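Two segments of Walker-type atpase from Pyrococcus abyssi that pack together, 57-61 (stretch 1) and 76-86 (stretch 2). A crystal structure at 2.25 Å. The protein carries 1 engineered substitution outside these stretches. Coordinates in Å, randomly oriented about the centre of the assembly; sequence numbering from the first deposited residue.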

# COMPACT_ATOMS: atom_id res chain seq x y z
N GLY A 57 -9.80 -3.30 -15.57
CA GLY A 57 -8.65 -3.80 -14.86
C GLY A 57 -9.07 -4.65 -13.70
O GLY A 57 -10.25 -4.71 -13.35
N ILE A 58 -8.09 -5.32 -13.11
CA ILE A 58 -8.28 -6.14 -11.92
C ILE A 58 -7.25 -5.82 -10.84
O ILE A 58 -6.11 -5.43 -11.13
CB ILE A 58 -8.25 -7.67 -12.24
CG1 ILE A 58 -6.99 -8.03 -13.04
CG2 ILE A 58 -9.53 -8.08 -12.94
CD1 ILE A 58 -6.93 -9.50 -13.47
N LEU A 59 -7.67 -5.96 -9.59
CA LEU A 59 -6.80 -5.70 -8.45
C LEU A 59 -6.58 -7.00 -7.69
O LEU A 59 -7.54 -7.62 -7.19
CB LEU A 59 -7.39 -4.59 -7.54
CG LEU A 59 -6.64 -4.11 -6.28
CD1 LEU A 59 -5.21 -3.84 -6.62
CD2 LEU A 59 -7.26 -2.81 -5.70
N ILE A 60 -5.32 -7.42 -7.62
CA ILE A 60 -4.93 -8.61 -6.87
C ILE A 60 -4.26 -8.21 -5.56
O ILE A 60 -3.21 -7.58 -5.57
CB ILE A 60 -4.00 -9.52 -7.69
CG1 ILE A 60 -4.71 -9.96 -8.98
CG2 ILE A 60 -3.58 -10.77 -6.88
CD1 ILE A 60 -3.80 -10.08 -10.15
N ASP A 61 -4.87 -8.59 -4.44
CA ASP A 61 -4.35 -8.33 -3.10
C ASP A 61 -3.30 -9.40 -2.73
O ASP A 61 -3.64 -10.51 -2.31
CB ASP A 61 -5.49 -8.30 -2.07
CG ASP A 61 -5.05 -7.69 -0.72
OD1 ASP A 61 -3.87 -7.81 -0.34
OD2 ASP A 61 -5.91 -7.07 -0.04
N GLU A 76 -2.88 -20.92 -6.74
CA GLU A 76 -3.60 -19.94 -5.92
C GLU A 76 -3.69 -18.57 -6.58
O GLU A 76 -4.75 -17.94 -6.58
CB GLU A 76 -2.94 -19.82 -4.54
CG GLU A 76 -3.32 -20.93 -3.57
CD GLU A 76 -2.32 -21.11 -2.44
OE1 GLU A 76 -1.32 -20.35 -2.39
OE2 GLU A 76 -2.52 -22.01 -1.59
N LEU A 77 -2.56 -18.11 -7.13
CA LEU A 77 -2.51 -16.85 -7.84
C LEU A 77 -3.46 -16.90 -9.03
O LEU A 77 -4.25 -15.98 -9.23
CB LEU A 77 -1.08 -16.58 -8.34
CG LEU A 77 -0.55 -15.14 -8.48
CD1 LEU A 77 0.45 -15.04 -9.62
CD2 LEU A 77 -1.61 -14.06 -8.63
N ILE A 78 -3.39 -17.97 -9.80
CA ILE A 78 -4.25 -18.11 -10.98
C ILE A 78 -5.74 -18.15 -10.60
O ILE A 78 -6.57 -17.47 -11.22
CB ILE A 78 -3.80 -19.26 -11.92
CG1 ILE A 78 -2.39 -18.94 -12.45
CG2 ILE A 78 -4.79 -19.44 -13.07
CD1 ILE A 78 -1.81 -19.94 -13.39
N LYS A 79 -6.07 -18.90 -9.55
CA LYS A 79 -7.43 -18.97 -9.02
C LYS A 79 -7.95 -17.57 -8.61
O LYS A 79 -9.13 -17.26 -8.82
CB LYS A 79 -7.54 -19.97 -7.85
CG LYS A 79 -8.98 -20.32 -7.44
CD LYS A 79 -9.02 -21.30 -6.24
CE LYS A 79 -10.42 -21.35 -5.60
NZ LYS A 79 -10.52 -22.30 -4.44
N GLU A 80 -7.06 -16.75 -8.03
CA GLU A 80 -7.38 -15.35 -7.66
C GLU A 80 -7.58 -14.41 -8.87
O GLU A 80 -8.48 -13.58 -8.86
CB GLU A 80 -6.33 -14.78 -6.69
CG GLU A 80 -6.64 -13.39 -6.12
CD GLU A 80 -7.83 -13.36 -5.15
OE1 GLU A 80 -8.13 -14.40 -4.50
OE2 GLU A 80 -8.44 -12.28 -5.01
N LEU A 81 -6.75 -14.54 -9.90
CA LEU A 81 -7.00 -13.86 -11.18
C LEU A 81 -8.37 -14.22 -11.76
O LEU A 81 -9.11 -13.34 -12.23
CB LEU A 81 -5.92 -14.19 -12.20
CG LEU A 81 -4.55 -13.52 -12.05
CD1 LEU A 81 -3.45 -14.39 -12.66
CD2 LEU A 81 -4.57 -12.15 -12.69
N GLN A 82 -8.71 -15.51 -11.72
CA GLN A 82 -9.99 -16.01 -12.20
C GLN A 82 -11.17 -15.41 -11.44
O GLN A 82 -12.14 -14.94 -12.06
CB GLN A 82 -10.05 -17.53 -12.11
CG GLN A 82 -9.24 -18.26 -13.19
CD GLN A 82 -9.22 -19.77 -12.97
OE1 GLN A 82 -9.12 -20.25 -11.85
NE2 GLN A 82 -9.33 -20.51 -14.06
N SER A 83 -11.11 -15.43 -10.11
CA SER A 83 -12.23 -14.97 -9.29
C SER A 83 -12.36 -13.44 -9.27
O SER A 83 -13.46 -12.93 -9.07
CB SER A 83 -12.15 -15.54 -7.87
OG SER A 83 -11.04 -15.01 -7.16
N THR A 84 -11.27 -12.73 -9.49
CA THR A 84 -11.30 -11.27 -9.47
C THR A 84 -11.95 -10.69 -10.73
O THR A 84 -12.60 -9.64 -10.68
CB THR A 84 -9.90 -10.66 -9.24
OG1 THR A 84 -9.36 -11.17 -8.02
CG2 THR A 84 -9.99 -9.16 -9.10
N ILE A 85 -11.76 -11.36 -11.86
CA ILE A 85 -12.39 -10.93 -13.11
C ILE A 85 -13.77 -11.54 -13.32
O ILE A 85 -14.43 -11.24 -14.31
CB ILE A 85 -11.46 -11.18 -14.35
CG1 ILE A 85 -11.81 -10.23 -15.50
CG2 ILE A 85 -11.47 -12.64 -14.77
CD1 ILE A 85 -10.69 -10.09 -16.54
N SER A 86 -14.21 -12.38 -12.38
CA SER A 86 -15.54 -13.01 -12.44
C SER A 86 -16.56 -12.31 -11.52
O SER A 86 -16.16 -11.66 -10.55
CB SER A 86 -15.43 -14.50 -12.12
OG SER A 86 -14.64 -15.17 -13.10

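The centre of this contact is a small apolar cluster built around Leu81. Its CD2 methyl touches two isoleucines of the strand. CD2 of Leu81 is 3.4 Å from CD1 of Ile60 and 3.6 Å from CD1 of Ile58. One leucine methyl therefore serves both residues. The CA-to-CB bond of Leu81 points sideways to the strand, but the end of the side chain comes nearer, with chi1 in the m well and chi2 in t. A branched, flexible leucine suits this position because its chain is long enough to bring the CD2 methyl to the strand from a sideways start.

Ile58 and Ile60 are both buried and give the strand most of its share of the contact. Ile58 points toward the helix. Its chi1 is p and its chi2 is t, which carries CD1 to Leu81. Its CG2 meets CB of Ile85 at 3.9 Å, so the branch at CB gives the residue a second apolar neighbour. Ile60 starts sideways, and its end comes nearer the helix. Its chi1 is m, while chi2, at 145°, lies between wells. CG2 of Ile60 is 4.2 Å from CD2 of Leu77, a looser contact than the one to Leu81. Leu77 is also buried; its CA-to-CB bond also points sideways, and its end comes nearer the strand.

The strand and the helix run in roughly opposed directions, with 138° between their axes and a closest approach of 8.7 Å. Ile58 lies near Ile85, with 6.4 Å between their CA atoms. Ile60 lies near Leu81, with 7.1 Å from CA to CA. Leu77 and Leu81 are spaced four apart, about one helical turn, so they recur along one side of the helix, and both meet Ile60. Ile85 follows four residues on and meets Ile58. Leu59, between the two isoleucines, points its side chain away.

Toward the polar edge, Thr84 and Glu80 both point toward the strand. The CG2 methyl of Thr84 is 3.9 Å from CB of Ile58 and 3.5 Å from the backbone O of Leu59. Its hydroxyl is used within the helix: OG1 donates a hydrogen bond to O of Glu80 at 2.7 Å. Threonine suits this place because it offers a methyl to the strand while its polar group is satisfied by the helix backbone. Glu80 contributes the aliphatic part of its side chain, with CG 4.1 Å from CG2 of Ile60. It is partly exposed, as a chain ending in a carboxylate can be at a border.

No hydrogen bond crosses between the stretches. The contact rests on apolar packing, and buries 365 Å² summed over both sides. The helix keeps its own backbone bonds, such as N of Leu81 to O of Leu77 at 3.0 Å. Beyond the edge, Lys79 and Ser83 are exposed and take no part. Asp61, at the end of the strand, sits at the N-cap of the helix that follows. Its end leads away from this contact, and its side chain caps a backbone N just past the stretch.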